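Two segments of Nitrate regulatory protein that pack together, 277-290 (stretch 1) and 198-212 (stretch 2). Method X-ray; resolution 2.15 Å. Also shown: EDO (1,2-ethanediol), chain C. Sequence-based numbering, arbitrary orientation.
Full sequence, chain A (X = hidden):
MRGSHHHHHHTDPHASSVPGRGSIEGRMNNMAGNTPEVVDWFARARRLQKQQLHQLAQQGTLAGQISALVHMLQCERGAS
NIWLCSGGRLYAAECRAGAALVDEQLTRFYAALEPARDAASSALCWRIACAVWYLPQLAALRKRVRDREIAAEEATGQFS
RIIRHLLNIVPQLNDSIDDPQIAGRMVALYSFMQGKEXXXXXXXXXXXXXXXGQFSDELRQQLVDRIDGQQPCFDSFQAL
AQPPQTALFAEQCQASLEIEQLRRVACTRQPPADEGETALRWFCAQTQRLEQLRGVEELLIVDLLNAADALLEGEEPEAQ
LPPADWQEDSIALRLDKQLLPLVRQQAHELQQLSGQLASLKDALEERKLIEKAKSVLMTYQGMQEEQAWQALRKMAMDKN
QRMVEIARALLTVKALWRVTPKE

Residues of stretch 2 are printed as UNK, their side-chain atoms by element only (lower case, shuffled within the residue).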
ATOM      1  N   GLU A 277       2.470 -36.702 -21.860  1.00 39.88           N
ATOM      2  CA  GLU A 277       2.645 -36.014 -23.137  1.00 41.20           C
ATOM      3  C   GLU A 277       2.160 -34.547 -23.094  1.00 40.09           C
ATOM      4  O   GLU A 277       2.881 -33.643 -23.513  1.00 40.82           O
ATOM      5  CB  GLU A 277       1.977 -36.802 -24.274  1.00 39.70           C
ATOM      6  CG  GLU A 277       2.262 -36.252 -25.664  1.00 40.89           C
ATOM      7  CD  GLU A 277       3.749 -36.286 -26.019  1.00 48.60           C
ATOM      8  OE1 GLU A 277       4.393 -37.350 -25.854  1.00 45.99           O
ATOM      9  OE2 GLU A 277       4.271 -35.245 -26.472  1.00 40.14           O
ATOM     10  N   THR A 278       0.949 -34.311 -22.587  1.00 39.53           N
ATOM     11  CA  THR A 278       0.422 -32.941 -22.474  1.00 43.38           C
ATOM     12  C   THR A 278       1.194 -32.090 -21.453  1.00 36.54           C
ATOM     13  O   THR A 278       1.393 -30.889 -21.648  1.00 33.42           O
ATOM     14  CB  THR A 278      -1.073 -32.924 -22.087  1.00 41.00           C
ATOM     15  OG1 THR A 278      -1.853 -33.512 -23.132  1.00 49.62           O
ATOM     16  CG2 THR A 278      -1.554 -31.495 -21.876  1.00 40.27           C
ATOM     17  N   ALA A 279       1.603 -32.729 -20.363  1.00 33.96           N
ATOM     18  CA  ALA A 279       2.418 -32.107 -19.336  1.00 36.27           C
ATOM     19  C   ALA A 279       3.712 -31.560 -19.921  1.00 38.52           C
ATOM     20  O   ALA A 279       4.107 -30.425 -19.632  1.00 33.19           O
ATOM     21  CB  ALA A 279       2.722 -33.119 -18.233  1.00 33.46           C
ATOM     22  N   LEU A 280       4.372 -32.377 -20.739  1.00 38.36           N
ATOM     23  CA  LEU A 280       5.593 -31.969 -21.433  1.00 33.80           C
ATOM     24  C   LEU A 280       5.330 -30.836 -22.412  1.00 31.31           C
ATOM     25  O   LEU A 280       6.116 -29.894 -22.515  1.00 30.13           O
ATOM     26  CB  LEU A 280       6.218 -33.160 -22.165  1.00 34.38           C
ATOM     27  CG  LEU A 280       6.852 -34.222 -21.270  1.00 38.27           C
ATOM     28  CD1 LEU A 280       7.408 -35.365 -22.124  1.00 36.48           C
ATOM     29  CD2 LEU A 280       7.948 -33.589 -20.414  1.00 32.88           C
ATOM     30  N   ARG A 281       4.215 -30.930 -23.130  1.00 34.02           N
ATOM     31  CA  ARG A 281       3.833 -29.897 -24.084  1.00 33.42           C
ATOM     32  C   ARG A 281       3.665 -28.577 -23.316  1.00 38.77           C
ATOM     33  O   ARG A 281       4.151 -27.520 -23.730  1.00 35.43           O
ATOM     34  CB  ARG A 281       2.527 -30.311 -24.772  1.00 39.54           C
ATOM     35  CG  ARG A 281       2.241 -29.630 -26.100  1.00 51.67           C
ATOM     36  CD  ARG A 281       3.060 -30.237 -27.234  1.00 64.19           C
ATOM     37  NE  ARG A 281       2.806 -31.668 -27.406  1.00 66.97           N
ATOM     38  CZ  ARG A 281       3.301 -32.402 -28.402  1.00 67.57           C
ATOM     39  NH1 ARG A 281       4.076 -31.839 -29.321  1.00 67.92           N
ATOM     40  NH2 ARG A 281       3.019 -33.699 -28.481  1.00 57.15           N
ATOM     41  N   TRP A 282       2.988 -28.663 -22.175  1.00 35.69           N
ATOM     42  CA  TRP A 282       2.784 -27.514 -21.299  1.00 35.75           C
ATOM     43  C   TRP A 282       4.126 -26.976 -20.824  1.00 30.68           C
ATOM     44  O   TRP A 282       4.427 -25.794 -20.978  1.00 33.29           O
ATOM     45  CB  TRP A 282       1.934 -27.946 -20.099  1.00 30.67           C
ATOM     46  CG  TRP A 282       1.880 -26.952 -18.968  1.00 34.39           C
ATOM     47  CD1 TRP A 282       2.639 -26.951 -17.833  1.00 30.32           C
ATOM     48  CD2 TRP A 282       0.995 -25.835 -18.858  1.00 30.46           C
ATOM     49  NE1 TRP A 282       2.285 -25.900 -17.024  1.00 33.02           N
ATOM     50  CE2 TRP A 282       1.276 -25.199 -17.630  1.00 33.36           C
ATOM     51  CE3 TRP A 282      -0.015 -25.314 -19.676  1.00 31.87           C
ATOM     52  CZ2 TRP A 282       0.589 -24.069 -17.204  1.00 33.34           C
ATOM     53  CZ3 TRP A 282      -0.696 -24.186 -19.251  1.00 39.56           C
ATOM     54  CH2 TRP A 282      -0.391 -23.576 -18.025  1.00 38.68           C
ATOM     55  N   PHE A 283       4.935 -27.859 -20.257  1.00 32.20           N
ATOM     56  CA  PHE A 283       6.214 -27.461 -19.683  1.00 37.02           C
ATOM     57  C   PHE A 283       7.093 -26.740 -20.711  1.00 34.70           C
ATOM     58  O   PHE A 283       7.659 -25.679 -20.437  1.00 34.89           O
ATOM     59  CB  PHE A 283       6.952 -28.683 -19.111  1.00 30.58           C
ATOM     60  CG  PHE A 283       8.250 -28.335 -18.435  1.00 34.47           C
ATOM     61  CD1 PHE A 283       8.273 -27.958 -17.096  1.00 31.23           C
ATOM     62  CD2 PHE A 283       9.445 -28.364 -19.136  1.00 33.39           C
ATOM     63  CE1 PHE A 283       9.467 -27.636 -16.469  1.00 29.92           C
ATOM     64  CE2 PHE A 283      10.644 -28.038 -18.517  1.00 32.89           C
ATOM     65  CZ  PHE A 283      10.652 -27.669 -17.184  1.00 35.71           C
ATOM     66  N   CYS A 284       7.182 -27.317 -21.905  1.00 36.30           N
ATOM     67  CA  CYS A 284       8.062 -26.785 -22.938  1.00 35.45           C
ATOM     68  C   CYS A 284       7.591 -25.436 -23.429  1.00 34.95           C
ATOM     69  O   CYS A 284       8.391 -24.505 -23.549  1.00 32.85           O
ATOM     70  CB  CYS A 284       8.207 -27.775 -24.102  1.00 34.69           C
ATOM     71  SG  CYS A 284       9.160 -29.256 -23.630  1.00 49.45           S
ATOM     72  N   ALA A 285       6.295 -25.326 -23.709  1.00 31.20           N
ATOM     73  CA  ALA A 285       5.737 -24.034 -24.079  1.00 31.96           C
ATOM     74  C   ALA A 285       6.029 -22.987 -23.002  1.00 33.14           C
ATOM     75  O   ALA A 285       6.413 -21.860 -23.317  1.00 32.41           O
ATOM     76  CB  ALA A 285       4.239 -24.146 -24.336  1.00 37.07           C
ATOM     77  N   GLN A 286       5.851 -23.355 -21.734  1.00 35.46           N
ATOM     78  CA  GLN A 286       6.043 -22.398 -20.633  1.00 32.83           C
ATOM     79  C   GLN A 286       7.519 -22.047 -20.493  1.00 32.86           C
ATOM     80  O   GLN A 286       7.871 -20.919 -20.201  1.00 30.41           O
ATOM     81  CB  GLN A 286       5.544 -22.981 -19.304  1.00 31.86           C
ATOM     82  CG  GLN A 286       4.046 -23.137 -19.214  1.00 33.21           C
ATOM     83  CD  GLN A 286       3.336 -21.821 -18.948  1.00 33.84           C
ATOM     84  OE1 GLN A 286       3.967 -20.763 -18.870  1.00 31.98           O
ATOM     85  NE2 GLN A 286       2.012 -21.880 -18.808  1.00 31.82           N
ATOM     86  N   THR A 287       8.385 -23.030 -20.696  1.00 31.91           N
ATOM     87  CA  THR A 287       9.814 -22.779 -20.592  1.00 34.03           C
ATOM     88  C   THR A 287      10.308 -21.799 -21.670  1.00 39.06           C
ATOM     89  O   THR A 287      11.207 -20.998 -21.417  1.00 37.96           O
ATOM     90  CB  THR A 287      10.597 -24.077 -20.675  1.00 34.26           C
ATOM     91  OG1 THR A 287      10.139 -24.957 -19.647  1.00 34.17           O
ATOM     92  CG2 THR A 287      12.103 -23.820 -20.520  1.00 35.35           C
ATOM     93  N   GLN A 288       9.723 -21.857 -22.864  1.00 35.00           N
ATOM     94  CA  GLN A 288      10.100 -20.918 -23.928  1.00 33.48           C
ATOM     95  C   GLN A 288       9.616 -19.516 -23.565  1.00 35.28           C
ATOM     96  O   GLN A 288      10.298 -18.505 -23.786  1.00 30.72           O
ATOM     97  CB  GLN A 288       9.503 -21.334 -25.270  1.00 33.78           C
ATOM     98  CG  GLN A 288       9.686 -20.256 -26.358  1.00 47.41           C
ATOM     99  CD  GLN A 288       9.387 -20.758 -27.763  1.00 60.96           C
ATOM    100  OE1 GLN A 288      10.301 -20.968 -28.565  1.00 62.09           O
ATOM    101  NE2 GLN A 288       8.108 -20.951 -28.069  1.00 57.47           N
ATOM    102  N   ARG A 289       8.420 -19.478 -22.995  1.00 36.68           N
ATOM    103  CA  ARG A 289       7.842 -18.247 -22.485  1.00 35.32           C
ATOM    104  C   ARG A 289       8.732 -17.599 -21.431  1.00 32.02           C
ATOM    105  O   ARG A 289       8.954 -16.403 -21.459  1.00 36.64           O
ATOM    106  CB  ARG A 289       6.468 -18.541 -21.897  1.00 35.31           C
ATOM    107  CG  ARG A 289       5.734 -17.335 -21.379  1.00 33.86           C
ATOM    108  CD  ARG A 289       4.552 -17.789 -20.562  1.00 34.22           C
ATOM    109  NE  ARG A 289       3.834 -16.679 -19.943  1.00 37.26           N
ATOM    110  CZ  ARG A 289       3.049 -16.812 -18.880  1.00 35.77           C
ATOM    111  NH1 ARG A 289       2.905 -18.008 -18.313  1.00 31.14           N
ATOM    112  NH2 ARG A 289       2.409 -15.754 -18.383  1.00 29.51           N
ATOM    113  N   LEU A 290       9.240 -18.394 -20.502  1.00 33.62           N
ATOM    114  CA  LEU A 290      10.092 -17.860 -19.440  1.00 32.57           C
ATOM    115  C   LEU A 290      11.461 -17.405 -19.958  1.00 35.77           C
ATOM    116  O   LEU A 290      12.018 -16.421 -19.468  1.00 34.09           O
ATOM    117  CB  LEU A 290      10.257 -18.889 -18.317  1.00 27.64           C
ATOM    118  CG  LEU A 290       8.985 -19.158 -17.493  1.00 36.44           C
ATOM    119  CD1 LEU A 290       9.056 -20.518 -16.802  1.00 26.40           C
ATOM    120  CD2 LEU A 290       8.748 -18.052 -16.472  1.00 29.88           C
ATOM    121  N   UNK A 198       5.826 -15.866 -10.770  1.00 26.19           N
ATOM    122  CA  UNK A 198       4.477 -16.407 -10.736  1.00 27.55           C
ATOM    123  C   UNK A 198       4.169 -17.161 -12.021  1.00 27.89           C
ATOM    124  O   UNK A 198       3.404 -18.118 -12.000  1.00 29.80           O
ATOM    125  c   UNK A 198       3.512 -15.567  -8.000  1.00 27.92           C
ATOM    126  c   UNK A 198       2.328 -13.621  -8.989  1.00 25.75           C
ATOM    127  c   UNK A 198       3.498 -14.582  -9.151  1.00 32.94           C
ATOM    128  c   UNK A 198       3.452 -15.289 -10.520  1.00 28.51           C
ATOM    129  N   UNK A 199       4.743 -16.715 -13.143  1.00 29.64           N
ATOM    130  CA  UNK A 199       4.642 -17.483 -14.387  1.00 28.12           C
ATOM    131  C   UNK A 199       5.332 -18.843 -14.208  1.00 31.07           C
ATOM    132  O   UNK A 199       4.819 -19.867 -14.641  1.00 30.83           O
ATOM    133  c   UNK A 199       5.254 -16.713 -15.561  1.00 28.91           C
ATOM    134  N   UNK A 200       6.500 -18.833 -13.567  1.00 26.54           N
ATOM    135  CA  UNK A 200       7.192 -20.053 -13.197  1.00 28.38           C
ATOM    136  C   UNK A 200       6.388 -20.970 -12.286  1.00 30.01           C
ATOM    137  O   UNK A 200       6.430 -22.176 -12.449  1.00 29.24           O
ATOM    138  N   UNK A 201       5.662 -20.409 -11.321  1.00 24.17           N
ATOM    139  CA  UNK A 201       4.774 -21.222 -10.495  1.00 31.15           C
ATOM    140  C   UNK A 201       3.588 -21.761 -11.292  1.00 29.65           C
ATOM    141  O   UNK A 201       3.157 -22.891 -11.063  1.00 31.89           O
ATOM    142  c   UNK A 201       5.465 -20.140  -8.315  1.00 26.38           C
ATOM    143  c   UNK A 201       4.311 -20.457  -9.245  1.00 22.20           C
ATOM    144  c   UNK A 201       5.037 -19.359  -7.097  1.00 38.00           C
ATOM    145  n   UNK A 201       5.992 -18.701  -6.443  1.00 30.38           N
ATOM    146  o   UNK A 201       3.856 -19.350  -6.745  1.00 34.67           O
ATOM    147  N   UNK A 202       3.065 -20.961 -12.220  1.00 26.63           N
ATOM    148  CA  UNK A 202       2.081 -21.461 -13.192  1.00 29.83           C
ATOM    149  C   UNK A 202       2.590 -22.699 -13.950  1.00 30.35           C
ATOM    150  O   UNK A 202       1.848 -23.669 -14.150  1.00 28.30           O
ATOM    151  c   UNK A 202       1.712 -20.375 -14.208  1.00 26.41           C
ATOM    152  c   UNK A 202       0.548 -19.814 -16.409  1.00 32.23           C
ATOM    153  c   UNK A 202       0.683 -20.815 -15.261  1.00 25.03           C
ATOM    154  o   UNK A 202       1.004 -18.658 -16.249  1.00 27.94           O
ATOM    155  o   UNK A 202      -0.016 -20.182 -17.468  1.00 35.48           O
ATOM    156  N   UNK A 203       3.844 -22.665 -14.393  1.00 30.85           N
ATOM    157  CA  UNK A 203       4.389 -23.799 -15.138  1.00 33.10           C
ATOM    158  C   UNK A 203       4.361 -25.050 -14.247  1.00 29.71           C
ATOM    159  O   UNK A 203       3.832 -26.089 -14.636  1.00 29.15           O
ATOM    160  c   UNK A 203       6.503 -24.768 -16.253  1.00 25.59           C
ATOM    161  n   UNK A 203      10.690 -23.849 -17.049  1.00 28.75           N
ATOM    162  c   UNK A 203       7.924 -24.484 -16.762  1.00 28.60           C
ATOM    163  n   UNK A 203      10.899 -23.666 -14.765  1.00 30.40           N
ATOM    164  n   UNK A 203       8.858 -24.206 -15.672  1.00 27.76           N
ATOM    165  c   UNK A 203       5.817 -23.520 -15.633  1.00 27.72           C
ATOM    166  c   UNK A 203      10.146 -23.908 -15.830  1.00 35.45           C
ATOM    167  N   UNK A 204       4.897 -24.923 -13.035  1.00 32.75           N
ATOM    168  CA  UNK A 204       4.957 -26.039 -12.084  1.00 33.75           C
ATOM    169  C   UNK A 204       3.585 -26.614 -11.729  1.00 31.64           C
ATOM    170  O   UNK A 204       3.395 -27.821 -11.703  1.00 34.21           O
ATOM    171  c   UNK A 204       5.706 -25.615 -10.808  1.00 27.73           C
ATOM    172  N   UNK A 205       2.626 -25.751 -11.443  1.00 33.46           N
ATOM    173  CA  UNK A 205       1.308 -26.232 -11.053  1.00 34.40           C
ATOM    174  C   UNK A 205       0.609 -26.921 -12.223  1.00 29.31           C
ATOM    175  O   UNK A 205       0.017 -27.984 -12.063  1.00 31.31           O
ATOM    176  c   UNK A 205       0.201 -23.247  -8.815  1.00 32.14           C
ATOM    177  c   UNK A 205       0.989 -24.486  -9.202  1.00 38.88           C
ATOM    178  c   UNK A 205       0.457 -25.080 -10.517  1.00 26.19           C
ATOM    179  c   UNK A 205       0.992 -25.508  -8.060  1.00 37.08           C
ATOM    180  N   UNK A 206       0.684 -26.313 -13.403  1.00 30.35           N
ATOM    181  CA  UNK A 206       0.039 -26.883 -14.571  1.00 26.30           C
ATOM    182  C   UNK A 206       0.624 -28.238 -14.938  1.00 32.05           C
ATOM    183  O   UNK A 206      -0.110 -29.144 -15.324  1.00 32.30           O
ATOM    184  N   UNK A 207       1.944 -28.373 -14.806  1.00 28.88           N
ATOM    185  CA  UNK A 207       2.639 -29.605 -15.169  1.00 35.17           C
ATOM    186  C   UNK A 207       2.248 -30.738 -14.229  1.00 37.79           C
ATOM    187  O   UNK A 207       2.026 -31.859 -14.648  1.00 39.10           O
ATOM    188  c   UNK A 207       4.151 -29.387 -15.146  1.00 35.32           C
ATOM    189  N   UNK A 208       2.176 -30.426 -12.947  1.00 38.59           N
ATOM    190  CA  UNK A 208       1.677 -31.356 -11.962  1.00 32.35           C
ATOM    191  C   UNK A 208       0.292 -31.869 -12.364  1.00 33.64           C
ATOM    192  O   UNK A 208       0.065 -33.071 -12.466  1.00 35.24           O
ATOM    193  c   UNK A 208       1.609 -30.658 -10.603  1.00 38.40           C
ATOM    194  c   UNK A 208       0.926 -31.438  -9.489  1.00 41.10           C
ATOM    195  c   UNK A 208       1.659 -32.738  -9.243  1.00 47.69           C
ATOM    196  c   UNK A 208       0.849 -30.598  -8.212  1.00 46.89           C
ATOM    197  N   UNK A 209      -0.631 -30.949 -12.614  1.00 33.52           N
ATOM    198  CA  UNK A 209      -1.979 -31.315 -12.997  1.00 33.54           C
ATOM    199  C   UNK A 209      -2.034 -32.171 -14.253  1.00 39.56           C
ATOM    200  O   UNK A 209      -2.757 -33.164 -14.301  1.00 39.93           O
ATOM    201  N   UNK A 210      -1.283 -31.781 -15.279  1.00 33.78           N
ATOM    202  CA  UNK A 210      -1.295 -32.525 -16.534  1.00 39.37           C
ATOM    203  C   UNK A 210      -0.574 -33.862 -16.399  1.00 36.55           C
ATOM    204  O   UNK A 210      -0.904 -34.827 -17.080  1.00 38.69           O
ATOM    205  c   UNK A 210      -1.944 -28.198 -18.512  1.00 32.04           C
ATOM    206  c   UNK A 210      -2.850 -30.813 -18.650  1.00 35.76           C
ATOM    207  c   UNK A 210      -0.694 -31.696 -17.682  1.00 32.92           C
ATOM    208  c   UNK A 210      -1.581 -30.562 -18.143  1.00 35.24           C
ATOM    209  c   UNK A 210      -3.667 -29.766 -19.077  1.00 36.40           C
ATOM    210  c   UNK A 210      -1.140 -29.243 -18.079  1.00 32.99           C
ATOM    211  c   UNK A 210      -3.213 -28.459 -19.003  1.00 33.39           C
ATOM    212  N   UNK A 211       0.416 -33.921 -15.520  1.00 36.13           N
ATOM    213  CA  UNK A 211       1.125 -35.166 -15.299  1.00 38.25           C
ATOM    214  C   UNK A 211       0.220 -36.181 -14.591  1.00 45.39           C
ATOM    215  O   UNK A 211       0.286 -37.384 -14.871  1.00 43.39           O
ATOM    216  c   UNK A 211       2.400 -34.929 -14.513  1.00 38.22           C
ATOM    217  N   UNK A 212      -0.631 -35.694 -13.689  1.00 37.83           N
ATOM    218  CA  UNK A 212      -1.569 -36.548 -12.965  1.00 38.63           C
ATOM    219  C   UNK A 212      -2.736 -36.977 -13.836  1.00 40.07           C
ATOM    220  O   UNK A 212      -3.372 -37.988 -13.568  1.00 47.37           O
ATOM    221  c   UNK A 212      -1.199 -35.586 -10.613  1.00 42.76           C
ATOM    222  n   UNK A 212      -0.279 -33.680  -6.375  1.00 44.70           N
ATOM    223  n   UNK A 212      -0.944 -34.542  -8.398  1.00 48.61           N
ATOM    224  c   UNK A 212      -1.114 -33.673  -7.409  1.00 47.22           C
ATOM    225  c   UNK A 212      -2.156 -35.807 -11.757  1.00 42.78           C
ATOM    226  n   UNK A 212      -2.110 -32.799  -7.455  1.00 44.40           N
ATOM    227  c   UNK A 212      -1.799 -34.635  -9.576  1.00 47.28           C
TER
HETATM  228  C1  EDO C1392       8.461 -24.169 -12.259  1.00 32.01           C
HETATM  229  O1  EDO C1392       9.885 -24.172 -12.343  1.00 49.23           O
HETATM  230  C2  EDO C1392       7.848 -25.084 -13.314  1.00 34.80           C
HETATM  231  O2  EDO C1392       8.126 -26.479 -13.131  1.00 24.04           O
HETATM  232  O   HOH W   1       0.080 -35.261 -19.673  1.00 44.42           O

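Position 198 carries four carbons, forked at the second beyond CA, and directs them away from stretch 1; this is Leu198, an apolar residue buried elsewhere in the structure. Position 199 has a single carbon that points toward the partner helix; its CB lies 3.9 Å from Leu290 CD2 and over one face of the Arg289 guanidinium. It is Ala199, a methyl that packs against both. Position 200 has no side-chain atoms, and its backbone N lies 3.8 Å from Leu290 CD2; it is Gly200.

Position 201 shows three carbons, the third bearing one oxygen and one nitrogen, out of reach of stretch 1: Gln201, whose amide is satisfied by other partners. Position 202 also has three carbons, but the last carries two oxygens, and both meet donors. The carboxylate identifies Glu202. Arg289 NH1 donates to Glu202 OE1 at 2.9 Å in a salt bridge, and Gln286 NE2 makes a weak hydrogen bond of 3.0 Å to Glu202 OE2. An acid suits this place because its two acceptors can answer two donors.

Position 203 has three carbons, a nitrogen, and a carbon with two more nitrogens. Its CA-to-CB bond points sideways, yet the chain's end comes nearer and settles among Phe283, Gln286, Thr287 and Leu290. This is Arg203. Its planar guanidinium has Leu290 CD1 over one face and Phe283 CE1 over the other, while at its edge Arg203 NH1 donates to Thr287 OG1 at 2.9 Å and Arg203 NH2 to EDO O1 at 2.7 Å.

Position 204, one carbon pointing away, is Ala204, a small apolar methyl in a buried place. Position 205, four carbons forked at the second, leads its end away from stretch 1 and is Leu205, partly exposed and outside this contact.

Position 206 has no side-chain atoms, and Trp282 occupies the space: an ideal CB would lie 2.3 Å from Trp282 CE2, a clash. Gly206 therefore leaves room for the indole to lie against the backbone. Position 207 has one carbon; its CB lies 3.9 Å from Trp282 CD1, and Ala207 adds a small apolar surface beside the indole.

Position 208, four carbons forked at the second, points away and is Leu208, also partly exposed and outside the contact. Position 209, with no side-chain atoms, is the buried Gly209, a glycine this contact does not explain.

Position 210 has one carbon followed by a six-carbon ring. Thr278 CG2 sits over the ring face, 3.9 Å from its centroid, in a CH-pi contact. This is Phe210, whose CE2 approaches Trp282 CE3 to 3.7 Å. Position 211 has a single carbon, its CB 4.1 Å from Ala279 CB: Ala211. Position 212, three carbons, a nitrogen and a carbon with two nitrogens, out of reach, is Arg212, its charge suited to an exposed site.

The helices run nearly antiparallel, at 165°, with axes 7.6 Å apart at closest approach. Trp282 and Arg203 interlock as reciprocal knobs, and Trp282 NE1 donates to Arg203 O at 2.9 Å, pinning the indole to the opposite backbone. Apolar packing around Ala279 and Phe210 closes one end; the Glu202 pairings and Leu290 secure the other.

Stretch 2 (198-212) LAGQERALGALGFAR
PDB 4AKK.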